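PDB 7JQE: ESAT-6/WXG100 secretion system protein, which forms the extracellular region of EsaA, a membrane subunit of the bacterial type VIIb secretion system, and probably assists toxin export across the cell envelope. Local coordinates for residues L375-G380 / I384-T389; V329-S332 / T338-F341; D118-V123 / I484-T489; L139-N144 / T474-L479; A236-Y241 / S414-A419. All coordinates share one frame; numbering follows the deposited sequence.

Interaction 1: L375-G380 / I384-T389; sequences LDLNIG and IPMTYT. With EDO (1,2-ethanediol), chain I.
Leu375 and Leu377 on one strand face Met386 and Ile384 on the next as antiparallel hydrogen-bonded pairs, the short segments coming within 4.7 Å at an angle of 142°. This is a beta hairpin on the border of a four-stranded antiparallel sheet. Its ladder has four backbone bonds: Leu375 N and O join Met386 O and N, and Leu377 N and O do the same with Ile384, all between 2.9 and 3.0 Å.

Met386, modelled as selenomethionine, lies at the centre of the side-chain contact. Its chain bends at the last torsion (chi3 -69°), which swings CE back across the hairpin between the two leucines. Here Met386 CE lies 3.6 Å from Leu377 CB and 3.9 Å from Leu375 CD1, so a single methyl bridges both residues. Leu375 sends its other methyl further along the same side, where CD2 approaches CE2 at the edge of the Tyr388 ring (4.4 Å), while the ring itself stacks with Tyr361. This apolar surface continues inward, where Leu375 packs on Ile331 and Val334, and outward across the dimer, where Leu377 meets Ile384 of the second subunit.

The reverse side of the hairpin is more polar. Asp376 is paired with Pro385 there without backbone hydrogen bonds, the strands closing to 4.5 Å between their CA atoms. The carboxylate has its main partner in a salt bridge to Arg383, with Asn333 serving the second oxygen. Against Pro385 it makes a looser approach, Asp376 OD1 standing 3.5 Å from Pro385 CA.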
# COMPACT_ATOMS: atom_id res chain seq x y z
N LEU A 375 -4.56 -63.62 -14.48
CA LEU A 375 -4.17 -65.02 -14.49
C LEU A 375 -5.17 -65.81 -15.32
O LEU A 375 -6.20 -65.28 -15.76
CB LEU A 375 -4.09 -65.60 -13.08
CG LEU A 375 -5.43 -65.64 -12.33
CD1 LEU A 375 -5.62 -66.97 -11.63
CD2 LEU A 375 -5.50 -64.48 -11.35
N ASP A 376 -4.86 -67.09 -15.52
CA ASP A 376 -5.77 -68.06 -16.11
C ASP A 376 -6.10 -69.11 -15.06
O ASP A 376 -5.19 -69.68 -14.44
CB ASP A 376 -5.15 -68.72 -17.35
CG ASP A 376 -5.31 -67.87 -18.60
OD1 ASP A 376 -6.23 -67.03 -18.64
OD2 ASP A 376 -4.51 -68.06 -19.55
N LEU A 377 -7.39 -69.35 -14.84
CA LEU A 377 -7.85 -70.44 -14.00
C LEU A 377 -8.23 -71.61 -14.90
O LEU A 377 -9.18 -71.52 -15.68
CB LEU A 377 -9.04 -70.03 -13.13
CG LEU A 377 -9.65 -71.14 -12.27
CD1 LEU A 377 -8.67 -71.62 -11.22
CD2 LEU A 377 -10.96 -70.70 -11.63
N ASN A 378 -7.48 -72.71 -14.79
CA ASN A 378 -7.69 -73.89 -15.61
C ASN A 378 -8.40 -74.97 -14.80
O ASN A 378 -7.87 -75.43 -13.79
CB ASN A 378 -6.36 -74.42 -16.15
CG ASN A 378 -5.58 -73.36 -16.91
OD1 ASN A 378 -5.88 -73.06 -18.07
ND2 ASN A 378 -4.57 -72.80 -16.26
N ILE A 379 -9.60 -75.35 -15.24
CA ILE A 379 -10.33 -76.48 -14.68
C ILE A 379 -10.51 -77.46 -15.83
O ILE A 379 -11.37 -77.27 -16.69
CB ILE A 379 -11.69 -76.07 -14.09
CG1 ILE A 379 -11.51 -74.97 -13.05
CG2 ILE A 379 -12.40 -77.29 -13.50
CD1 ILE A 379 -12.81 -74.42 -12.50
N GLY A 380 -9.70 -78.52 -15.85
CA GLY A 380 -9.72 -79.42 -16.99
C GLY A 380 -9.32 -78.68 -18.25
O GLY A 380 -8.35 -77.90 -18.26
N ILE A 384 -10.38 -70.06 -17.87
CA ILE A 384 -11.17 -68.87 -17.59
C ILE A 384 -10.21 -67.74 -17.21
O ILE A 384 -9.55 -67.81 -16.17
CB ILE A 384 -12.19 -69.13 -16.48
CG1 ILE A 384 -12.98 -70.41 -16.78
CG2 ILE A 384 -13.12 -67.93 -16.32
CD1 ILE A 384 -14.40 -70.40 -16.29
N PRO A 385 -10.09 -66.70 -18.03
CA PRO A 385 -9.21 -65.58 -17.67
C PRO A 385 -9.80 -64.79 -16.51
O PRO A 385 -11.02 -64.62 -16.42
CB PRO A 385 -9.16 -64.74 -18.95
CG PRO A 385 -10.49 -64.98 -19.58
CD PRO A 385 -10.82 -66.43 -19.29
N MSE A 386 -8.93 -64.32 -15.63
CA MSE A 386 -9.38 -63.52 -14.49
C MSE A 386 -8.45 -62.36 -14.20
O MSE A 386 -7.25 -62.44 -14.46
CB MSE A 386 -9.53 -64.40 -13.26
CG MSE A 386 -10.38 -65.63 -13.52
SE MSE A 386 -11.14 -66.42 -11.92
CE MSE A 386 -9.52 -67.12 -11.08
N THR A 387 -9.01 -61.28 -13.66
CA THR A 387 -8.26 -60.05 -13.43
C THR A 387 -8.83 -59.33 -12.22
O THR A 387 -10.03 -59.40 -11.94
CB THR A 387 -8.30 -59.13 -14.66
OG1 THR A 387 -7.59 -57.92 -14.38
CG2 THR A 387 -9.75 -58.80 -15.01
N TYR A 388 -7.94 -58.64 -11.50
CA TYR A 388 -8.33 -57.81 -10.37
C TYR A 388 -7.49 -56.54 -10.40
O TYR A 388 -6.33 -56.56 -10.81
CB TYR A 388 -8.14 -58.54 -9.03
CG TYR A 388 -8.79 -59.90 -9.02
CD1 TYR A 388 -10.15 -60.04 -8.82
CD2 TYR A 388 -8.04 -61.05 -9.24
CE1 TYR A 388 -10.75 -61.28 -8.82
CE2 TYR A 388 -8.63 -62.30 -9.25
CZ TYR A 388 -9.99 -62.40 -9.03
OH TYR A 388 -10.59 -63.64 -9.04
N THR A 389 -8.09 -55.44 -9.96
CA THR A 389 -7.44 -54.13 -10.05
C THR A 389 -7.68 -53.35 -8.77
O THR A 389 -8.73 -53.47 -8.13
CB THR A 389 -7.96 -53.32 -11.24
OG1 THR A 389 -7.71 -54.04 -12.46
CG2 THR A 389 -7.27 -51.97 -11.30
C1 EDO I . -11.73 -55.82 -8.58
O1 EDO I . -11.18 -56.30 -9.82
C2 EDO I . -10.74 -56.07 -7.45
O2 EDO I . -11.11 -55.31 -6.30

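Interaction 2: V329-S332 / T338-F341; sequences VTIS and TVVF
Ile331 lays its terminal methyl over the face of the Phe341 ring, and the pair joins the two sheets of a beta sandwich. Ile331 belongs to the four-stranded sheet and Phe341 to the three-stranded one. The short strand segments run nearly antiparallel, at 172°, but 7.9 Å apart, a spacing bridged by side chains.

The methyl-ring contact is a CH-pi interaction of almost ideal aim. Ile331 CD1 stands 3.8 Å from the centroid of the Phe341 ring and only 9° off the normal, while the two side chains reach past one another from facing sheets. Isoleucine reaches this place because CG1 is anti to its carbonyl carbon (chi1 -63°), which leaves the other branch to a different neighbour. The side chain as a whole lies roughly perpendicular to that of Val339, and Ile331 CG2 touches Val339 CG1 at 4.0 Å. One residue thus fills two places in the facing sheet.

Val329 borders the same ring from further back along its strand, its CG1 4.1 Å from Phe341 CZ. Around this core, Ile373 packs on Val339 and Leu357 on Phe341, drawing strands of both sheets into the hydrophobic interior. Main chain comes close as well, with Phe341 CE2 3.8 Å from Val329 O.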
# COMPACT_ATOMS: atom_id res chain seq x y z
N VAL A 329 -6.89 -78.83 -11.41
CA VAL A 329 -7.16 -77.40 -11.48
C VAL A 329 -5.87 -76.65 -11.18
O VAL A 329 -5.15 -76.99 -10.23
CB VAL A 329 -8.27 -77.01 -10.49
CG1 VAL A 329 -8.56 -75.52 -10.57
CG2 VAL A 329 -9.53 -77.83 -10.76
N THR A 330 -5.58 -75.63 -11.98
CA THR A 330 -4.30 -74.94 -11.90
C THR A 330 -4.48 -73.43 -12.08
O THR A 330 -5.54 -72.95 -12.49
CB THR A 330 -3.32 -75.45 -12.96
OG1 THR A 330 -3.77 -75.06 -14.26
CG2 THR A 330 -3.19 -76.96 -12.89
N ILE A 331 -3.42 -72.70 -11.77
CA ILE A 331 -3.33 -71.26 -11.95
C ILE A 331 -2.12 -70.98 -12.84
O ILE A 331 -0.99 -71.30 -12.46
CB ILE A 331 -3.18 -70.53 -10.60
CG1 ILE A 331 -4.42 -70.75 -9.73
CG2 ILE A 331 -2.91 -69.05 -10.81
CD1 ILE A 331 -4.15 -70.65 -8.25
N SER A 332 -2.36 -70.40 -14.01
CA SER A 332 -1.30 -70.20 -14.98
C SER A 332 -1.28 -68.75 -15.48
O SER A 332 -2.26 -68.02 -15.38
CB SER A 332 -1.46 -71.14 -16.18
OG SER A 332 -2.61 -70.82 -16.94
N THR A 338 1.24 -62.26 -6.95
CA THR A 338 1.30 -63.70 -6.72
C THR A 338 -0.11 -64.24 -6.50
O THR A 338 -0.87 -63.69 -5.69
CB THR A 338 2.19 -64.04 -5.52
OG1 THR A 338 1.71 -63.38 -4.35
CG2 THR A 338 3.63 -63.61 -5.79
N VAL A 339 -0.45 -65.30 -7.22
CA VAL A 339 -1.76 -65.93 -7.11
C VAL A 339 -1.54 -67.41 -6.84
O VAL A 339 -0.86 -68.09 -7.61
CB VAL A 339 -2.60 -65.72 -8.38
CG1 VAL A 339 -4.01 -66.23 -8.16
CG2 VAL A 339 -2.62 -64.25 -8.75
N VAL A 340 -2.09 -67.90 -5.73
CA VAL A 340 -1.83 -69.25 -5.26
C VAL A 340 -3.04 -69.74 -4.47
O VAL A 340 -3.80 -68.93 -3.92
CB VAL A 340 -0.55 -69.32 -4.40
CG1 VAL A 340 0.67 -68.84 -5.19
CG2 VAL A 340 -0.72 -68.49 -3.13
N PHE A 341 -3.23 -71.06 -4.44
CA PHE A 341 -4.27 -71.64 -3.60
C PHE A 341 -3.94 -71.42 -2.13
O PHE A 341 -2.79 -71.57 -1.70
CB PHE A 341 -4.42 -73.14 -3.89
CG PHE A 341 -5.01 -73.43 -5.24
CD1 PHE A 341 -6.32 -73.07 -5.52
CD2 PHE A 341 -4.27 -74.07 -6.22
CE1 PHE A 341 -6.87 -73.34 -6.76
CE2 PHE A 341 -4.81 -74.34 -7.46
CZ PHE A 341 -6.11 -73.97 -7.73

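Interaction 3: D118-V123 / I484-T489; sequences DLLEEV and IELQST
Leu120 and Leu486 meet at the heart of this antiparallel helix pair, each reaching alongside the other from its own helix. Leu120 CD1 settles against the end and shank of the other leucine, close to both Leu486 CD2 (3.3 Å) and Leu486 CB (3.6 Å). The two backbones come closest at the same residues, their CA atoms 6.8 Å apart.

The branches of Leu120 divide the work. While CD1 takes Leu486, CD2 lies against Gln487. Gln487 folds at chi2 (-74°), so that both its CG and its NE2 rest against Leu120 CD2, each at 3.5 Å, and a polar residue closes one flank of the leucine. On another flank the side chain of Leu119 runs crosswise to that of Leu486, with Leu119 CG 4.0 Å from Leu486 CD2. That one methyl is therefore held by two successive residues of the facing helix.

Outside this shell, Ile483 touches both Leu120 and Val123, extending the apolar seam by another residue of the helix, and Phe147 from a loop lies against Gln487. The short axes pass 10.2 Å apart at 167°, a separation filled by leucine side chains of the two helices.

The pair also belongs to the dimer interface. Leu486 and Glu485 both pack on Leu119 of the second subunit, and Leu119 on Glu485 of that subunit. Helices 102-135 and 462-491 thus press against their counterparts from the other chain, with the loop that follows helix 102-135 lying along the side of Ile484.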
# COMPACT_ATOMS: atom_id res chain seq x y z
N ASP A 118 15.24 63.00 21.92
CA ASP A 118 14.44 61.89 22.44
C ASP A 118 13.82 61.09 21.31
O ASP A 118 13.81 59.85 21.35
CB ASP A 118 13.36 62.42 23.39
CG ASP A 118 13.93 63.19 24.56
OD1 ASP A 118 15.03 62.82 25.04
OD2 ASP A 118 13.29 64.17 24.99
N LEU A 119 13.29 61.77 20.29
CA LEU A 119 12.76 61.07 19.13
C LEU A 119 13.82 60.18 18.50
O LEU A 119 13.52 59.07 18.05
CB LEU A 119 12.22 62.08 18.11
CG LEU A 119 11.69 61.51 16.80
CD1 LEU A 119 10.56 60.52 17.05
CD2 LEU A 119 11.23 62.63 15.87
N LEU A 120 15.07 60.65 18.47
CA LEU A 120 16.14 59.86 17.88
C LEU A 120 16.24 58.48 18.53
O LEU A 120 16.35 57.47 17.84
CB LEU A 120 17.47 60.61 18.01
CG LEU A 120 18.60 60.12 17.10
CD1 LEU A 120 18.28 60.44 15.65
CD2 LEU A 120 19.93 60.74 17.50
N GLU A 121 16.19 58.43 19.86
CA GLU A 121 16.32 57.15 20.55
C GLU A 121 15.14 56.24 20.24
O GLU A 121 15.31 55.03 20.07
CB GLU A 121 16.46 57.37 22.05
CG GLU A 121 17.67 58.19 22.44
CD GLU A 121 17.88 58.22 23.94
OE1 GLU A 121 17.65 57.19 24.59
OE2 GLU A 121 18.29 59.29 24.47
N GLU A 122 13.93 56.81 20.18
CA GLU A 122 12.77 56.01 19.79
C GLU A 122 12.97 55.40 18.41
O GLU A 122 12.58 54.25 18.17
CB GLU A 122 11.51 56.86 19.83
CG GLU A 122 11.13 57.37 21.21
CD GLU A 122 10.62 56.26 22.11
OE1 GLU A 122 10.32 55.16 21.60
OE2 GLU A 122 10.52 56.49 23.34
N VAL A 123 13.57 56.16 17.49
CA VAL A 123 13.81 55.63 16.15
C VAL A 123 14.88 54.55 16.18
O VAL A 123 14.82 53.58 15.41
CB VAL A 123 14.20 56.77 15.19
CG1 VAL A 123 14.60 56.20 13.84
CG2 VAL A 123 13.04 57.75 15.03
N ILE A 484 20.25 59.32 10.34
CA ILE A 484 21.32 60.22 9.91
C ILE A 484 20.76 61.62 9.70
O ILE A 484 21.35 62.62 10.15
CB ILE A 484 22.00 59.68 8.65
CG1 ILE A 484 22.85 58.45 8.98
CG2 ILE A 484 22.84 60.76 7.99
CD1 ILE A 484 23.50 57.81 7.77
N GLU A 485 19.61 61.73 9.03
CA GLU A 485 19.03 63.04 8.79
C GLU A 485 18.56 63.70 10.08
O GLU A 485 18.72 64.91 10.26
CB GLU A 485 17.89 62.93 7.78
CG GLU A 485 18.36 62.84 6.34
CD GLU A 485 17.22 62.60 5.36
OE1 GLU A 485 16.07 62.41 5.82
OE2 GLU A 485 17.48 62.60 4.14
N LEU A 486 17.99 62.91 11.00
CA LEU A 486 17.56 63.49 12.27
C LEU A 486 18.75 64.00 13.08
O LEU A 486 18.69 65.09 13.65
CB LEU A 486 16.76 62.46 13.07
CG LEU A 486 16.18 62.94 14.41
CD1 LEU A 486 15.39 64.22 14.23
CD2 LEU A 486 15.31 61.86 15.03
N GLN A 487 19.84 63.23 13.13
CA GLN A 487 21.04 63.71 13.81
C GLN A 487 21.59 64.95 13.14
O GLN A 487 22.06 65.87 13.81
CB GLN A 487 22.10 62.61 13.85
CG GLN A 487 22.25 61.95 15.21
CD GLN A 487 22.95 62.84 16.22
OE1 GLN A 487 24.16 63.04 16.15
NE2 GLN A 487 22.18 63.39 17.16
N SER A 488 21.55 65.00 11.80
CA SER A 488 22.10 66.14 11.08
C SER A 488 21.37 67.43 11.45
O SER A 488 22.01 68.45 11.73
CB SER A 488 22.02 65.88 9.57
OG SER A 488 22.62 66.94 8.84
N THR A 489 20.04 67.39 11.46
CA THR A 489 19.27 68.58 11.81
C THR A 489 19.43 68.93 13.29
O THR A 489 19.51 70.11 13.64
CB THR A 489 17.80 68.39 11.46
OG1 THR A 489 17.41 67.04 11.72
CG2 THR A 489 17.57 68.71 9.99

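Interaction 4: L139-N144 / T474-L479; sequences LALDIN and TLYTEL. With EDO (1,2-ethanediol), chain O; EDO (1,2-ethanediol), chain P.
Tyr476 OH takes a hydrogen bond from Leu141 N, 2.9 Å long and nearly straight at 167°. The bond ties the loop that joins helices 102-135 and 152-164 to the long helix 462-491. A water also sits in the ring plane beside the hydroxyl, and links it weakly to Ala140 N, 3.4 Å from the water oxygen. Ala140 N itself comes near Tyr476 OH, but at a poor angle for a direct bond. A buried tyrosine thereby places its polar end among main-chain groups of the loop.

The turn owes its shape partly to Ala140, whose left-handed backbone conformation (phi 44°) presents two successive amides to this spot. The loop is also secured by helix 102-135: Ser131 bonds to Leu139 N and Arg127 to Leu141 O. Both Ser131 and Arg127 also pack on Tyr476, so the residues that anchor the loop help to enclose the ring bonded to it.

Apolar contact supplements the bond. Tyr476 points its side chain out from its helix with CG anti to the backbone N (chi1 -161°), and Leu141 CB meets the edge of the ring at Tyr476 CE2, 3.6 Å away in its plane. Leu163 of helix 152-164 packs on the tyrosine as well. Further along the loop Asn144 binds two ethanediol molecules, probably from the crystallisation liquor; Asn144 OD1 accepts from O1 of the ethanediol of chain O at 2.8 Å and from O2 of the ethanediol of chain P at 3.1 Å.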
# COMPACT_ATOMS: atom_id res chain seq x y z
N LEU A 139 21.85 44.19 14.39
CA LEU A 139 23.11 44.61 13.78
C LEU A 139 23.60 45.94 14.35
O LEU A 139 24.81 46.15 14.44
CB LEU A 139 22.96 44.69 12.26
CG LEU A 139 22.74 43.35 11.55
CD1 LEU A 139 22.46 43.57 10.08
CD2 LEU A 139 23.96 42.46 11.73
N ALA A 140 22.69 46.82 14.73
CA ALA A 140 23.03 48.16 15.21
C ALA A 140 24.11 48.79 14.32
O ALA A 140 25.22 49.10 14.75
CB ALA A 140 23.48 48.13 16.67
N LEU A 141 23.76 48.95 13.05
CA LEU A 141 24.68 49.53 12.08
C LEU A 141 25.09 50.93 12.53
O LEU A 141 24.23 51.74 12.90
CB LEU A 141 24.04 49.57 10.70
CG LEU A 141 24.96 49.88 9.52
CD1 LEU A 141 25.96 48.75 9.33
CD2 LEU A 141 24.15 50.11 8.26
N ASP A 142 26.39 51.20 12.51
CA ASP A 142 26.92 52.47 12.99
C ASP A 142 26.80 53.53 11.90
O ASP A 142 27.39 53.41 10.83
CB ASP A 142 28.38 52.30 13.42
CG ASP A 142 29.06 53.61 13.71
OD1 ASP A 142 28.82 54.19 14.79
OD2 ASP A 142 29.85 54.06 12.85
N ILE A 143 26.03 54.59 12.19
CA ILE A 143 25.75 55.61 11.18
C ILE A 143 26.98 56.43 10.83
O ILE A 143 27.03 57.02 9.74
CB ILE A 143 24.62 56.55 11.66
CG1 ILE A 143 25.11 57.40 12.84
CG2 ILE A 143 23.38 55.76 12.04
CD1 ILE A 143 24.19 58.56 13.18
N ASN A 144 27.97 56.50 11.72
CA ASN A 144 29.09 57.42 11.54
C ASN A 144 29.74 57.28 10.16
O ASN A 144 30.20 58.28 9.60
CB ASN A 144 30.13 57.19 12.64
CG ASN A 144 31.50 57.73 12.27
OD1 ASN A 144 31.82 58.88 12.55
ND2 ASN A 144 32.31 56.89 11.64
N THR A 474 15.66 46.95 2.91
CA THR A 474 15.03 48.21 2.53
C THR A 474 14.52 48.96 3.75
O THR A 474 14.78 50.16 3.91
CB THR A 474 13.88 47.95 1.55
OG1 THR A 474 14.37 47.26 0.40
CG2 THR A 474 13.25 49.26 1.11
N LEU A 475 13.81 48.26 4.64
CA LEU A 475 13.32 48.91 5.85
C LEU A 475 14.48 49.40 6.71
O LEU A 475 14.50 50.55 7.17
CB LEU A 475 12.43 47.95 6.64
CG LEU A 475 11.05 47.68 6.03
CD1 LEU A 475 10.30 46.59 6.80
CD2 LEU A 475 10.24 48.97 5.97
N TYR A 476 15.48 48.53 6.94
CA TYR A 476 16.61 48.93 7.77
C TYR A 476 17.37 50.10 7.14
O TYR A 476 17.77 51.03 7.84
CB TYR A 476 17.54 47.73 8.00
CG TYR A 476 18.46 47.91 9.19
CD1 TYR A 476 18.07 47.51 10.46
CD2 TYR A 476 19.72 48.49 9.04
CE1 TYR A 476 18.91 47.68 11.55
CE2 TYR A 476 20.56 48.66 10.12
CZ TYR A 476 20.15 48.26 11.38
OH TYR A 476 20.99 48.44 12.46
N THR A 477 17.57 50.06 5.82
CA THR A 477 18.28 51.14 5.15
C THR A 477 17.57 52.47 5.36
O THR A 477 18.19 53.47 5.74
CB THR A 477 18.42 50.84 3.66
OG1 THR A 477 19.18 49.64 3.48
CG2 THR A 477 19.14 51.98 2.95
N GLU A 478 16.26 52.50 5.12
CA GLU A 478 15.51 53.75 5.23
C GLU A 478 15.49 54.26 6.67
O GLU A 478 15.55 55.48 6.90
CB GLU A 478 14.09 53.56 4.70
CG GLU A 478 14.04 53.30 3.21
CD GLU A 478 12.64 53.07 2.69
OE1 GLU A 478 11.70 53.01 3.51
OE2 GLU A 478 12.47 52.93 1.46
N LEU A 479 15.42 53.36 7.65
CA LEU A 479 15.46 53.79 9.04
C LEU A 479 16.84 54.32 9.42
O LEU A 479 16.94 55.30 10.17
CB LEU A 479 15.06 52.64 9.96
CG LEU A 479 13.59 52.21 9.86
CD1 LEU A 479 13.43 50.77 10.34
CD2 LEU A 479 12.71 53.15 10.66
C1 EDO O . 34.09 61.50 11.52
O1 EDO O . 33.01 60.81 10.87
C2 EDO O . 35.36 61.34 10.71
O2 EDO O . 36.48 61.85 11.45
C1 EDO P . 32.16 59.46 16.86
O1 EDO P . 32.46 58.29 16.08
C2 EDO P . 32.50 60.72 16.07
O2 EDO P . 31.64 60.84 14.93
O HOH W 1 19.59 48.19 14.53

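Interaction 5: A236-Y241 / S414-A419; sequences ALLGKY and SKIDTA. With EDO (1,2-ethanediol), chain F.
Leu238 extends from its helix over the surface of the neighbouring one and fits its forked end between Ile416 and Ala419, residues three apart and so on the same side of helix 396-427. Each methyl has its own partner. Leu238 CD2 lies 3.9 Å from Ala419 CB, and its CD1 is 4.1 Å from Ile416 CG2. With CG anti to the carbonyl carbon (chi1 -59°) and chi2 at 175°, one methyl is turned to each partner.

Ala419 is small enough to let the leucine near the main chain: Leu238 CD2 comes within 4.0 Å of Ala419 C. The nearest CA atoms, those of Leu238 and Ala419, are still 7.6 Å apart. Val205 from a loop and Ile423, one turn further along helix 396-427, also pack on Leu238, while Val203 and Tyr210 lie on Ile416.

Polar groups occupy another part of helix 396-427. Asp417 forms a salt bridge with Lys234, joining the same two helices at a second place. Ser414 OG and Thr418 OG1 share O2 of an ethanediol, probably from the crystallisation liquor, that also binds Lys234 of the second subunit; Asp417 packs there on Asp417 of that chain. The leucine contact is thus wholly apolar and buried, so its cohesion should come from the exclusion of water and close fit, with directional bonds left to neighbouring residues.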
# COMPACT_ATOMS: atom_id res chain seq x y z
N ALA A 236 7.14 -10.13 8.84
CA ALA A 236 8.06 -9.50 9.78
C ALA A 236 7.72 -8.02 9.95
O ALA A 236 7.76 -7.49 11.07
CB ALA A 236 9.50 -9.67 9.32
N LEU A 237 7.35 -7.35 8.86
CA LEU A 237 7.02 -5.93 8.92
C LEU A 237 5.72 -5.71 9.69
O LEU A 237 5.64 -4.80 10.52
CB LEU A 237 6.92 -5.36 7.50
CG LEU A 237 6.41 -3.92 7.36
CD1 LEU A 237 7.29 -2.96 8.14
CD2 LEU A 237 6.33 -3.51 5.89
N LEU A 238 4.70 -6.53 9.42
CA LEU A 238 3.46 -6.42 10.19
C LEU A 238 3.72 -6.59 11.67
O LEU A 238 3.01 -6.01 12.51
CB LEU A 238 2.44 -7.45 9.70
CG LEU A 238 2.04 -7.36 8.23
CD1 LEU A 238 1.12 -8.52 7.86
CD2 LEU A 238 1.37 -6.04 7.96
N GLY A 239 4.73 -7.39 12.03
CA GLY A 239 5.09 -7.52 13.43
C GLY A 239 5.65 -6.23 13.99
O GLY A 239 5.31 -5.83 15.11
N LYS A 240 6.53 -5.56 13.23
CA LYS A 240 7.08 -4.29 13.68
C LYS A 240 5.97 -3.28 13.94
O LYS A 240 5.97 -2.59 14.96
CB LYS A 240 8.06 -3.74 12.64
CG LYS A 240 9.51 -4.13 12.86
CD LYS A 240 10.40 -3.42 11.86
CE LYS A 240 11.86 -3.80 12.05
NZ LYS A 240 12.69 -3.48 10.85
N TYR A 241 5.00 -3.20 13.03
CA TYR A 241 3.90 -2.26 13.19
C TYR A 241 3.04 -2.63 14.39
O TYR A 241 2.69 -1.76 15.20
CB TYR A 241 3.07 -2.22 11.91
CG TYR A 241 2.09 -1.08 11.85
CD1 TYR A 241 2.45 0.14 11.27
CD2 TYR A 241 0.81 -1.21 12.35
CE1 TYR A 241 1.55 1.19 11.20
CE2 TYR A 241 -0.09 -0.17 12.28
CZ TYR A 241 0.28 1.03 11.71
OH TYR A 241 -0.62 2.07 11.64
N SER A 414 -4.05 -12.10 0.85
CA SER A 414 -4.45 -10.79 0.35
C SER A 414 -4.38 -9.74 1.45
O SER A 414 -3.89 -8.63 1.22
CB SER A 414 -5.86 -10.88 -0.24
OG SER A 414 -6.29 -9.61 -0.71
N LYS A 415 -4.87 -10.06 2.64
CA LYS A 415 -4.77 -9.13 3.76
C LYS A 415 -3.32 -8.82 4.10
O LYS A 415 -2.96 -7.66 4.34
CB LYS A 415 -5.51 -9.69 4.97
CG LYS A 415 -7.02 -9.50 4.87
CD LYS A 415 -7.79 -10.10 6.04
CE LYS A 415 -8.18 -11.55 5.74
NZ LYS A 415 -9.12 -12.10 6.75
N ILE A 416 -2.46 -9.85 4.12
CA ILE A 416 -1.05 -9.63 4.41
C ILE A 416 -0.44 -8.70 3.37
O ILE A 416 0.34 -7.79 3.71
CB ILE A 416 -0.30 -10.98 4.46
CG1 ILE A 416 -0.72 -11.78 5.69
CG2 ILE A 416 1.20 -10.77 4.43
CD1 ILE A 416 -0.51 -13.27 5.54
N ASP A 417 -0.77 -8.90 2.09
CA ASP A 417 -0.18 -8.07 1.05
C ASP A 417 -0.67 -6.63 1.15
O ASP A 417 0.13 -5.69 1.05
CB ASP A 417 -0.50 -8.65 -0.33
CG ASP A 417 0.38 -9.83 -0.69
OD1 ASP A 417 1.60 -9.78 -0.41
OD2 ASP A 417 -0.14 -10.82 -1.25
N THR A 418 -1.97 -6.43 1.35
CA THR A 418 -2.53 -5.09 1.43
C THR A 418 -1.93 -4.31 2.59
O THR A 418 -1.36 -3.23 2.40
CB THR A 418 -4.05 -5.16 1.55
OG1 THR A 418 -4.59 -5.74 0.35
CG2 THR A 418 -4.63 -3.76 1.75
N ALA A 419 -2.03 -4.86 3.80
CA ALA A 419 -1.55 -4.13 4.98
C ALA A 419 -0.05 -3.88 4.91
O ALA A 419 0.43 -2.80 5.27
CB ALA A 419 -1.91 -4.90 6.25
C1 EDO F . -9.66 -7.50 0.63
O1 EDO F . -9.89 -6.40 -0.25
C2 EDO F . -8.48 -7.20 1.55
O2 EDO F . -7.30 -7.00 0.76

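In the fold
The contacts mark three stations along a very elongated chain. Interactions 1 and 2 share the sandwich at one end, their centres about 9 Å apart, and Asp376 N probably bonds to Ser332 O between them. Interactions 3 and 4 lie together at the other end, about 12 Å between centres, joined by helix 462-491 and by Ile484 packing on Ile143. Interaction 5 sits near the middle, with its centre about 65 Å from that of interaction 1 and about 71 Å from that of interaction 3. Interactions 1 and 3 are about 134 Å apart, centre to centre. Interactions 1, 3, 4 and 5 touch the second subunit, so dimer contacts recur along the whole length.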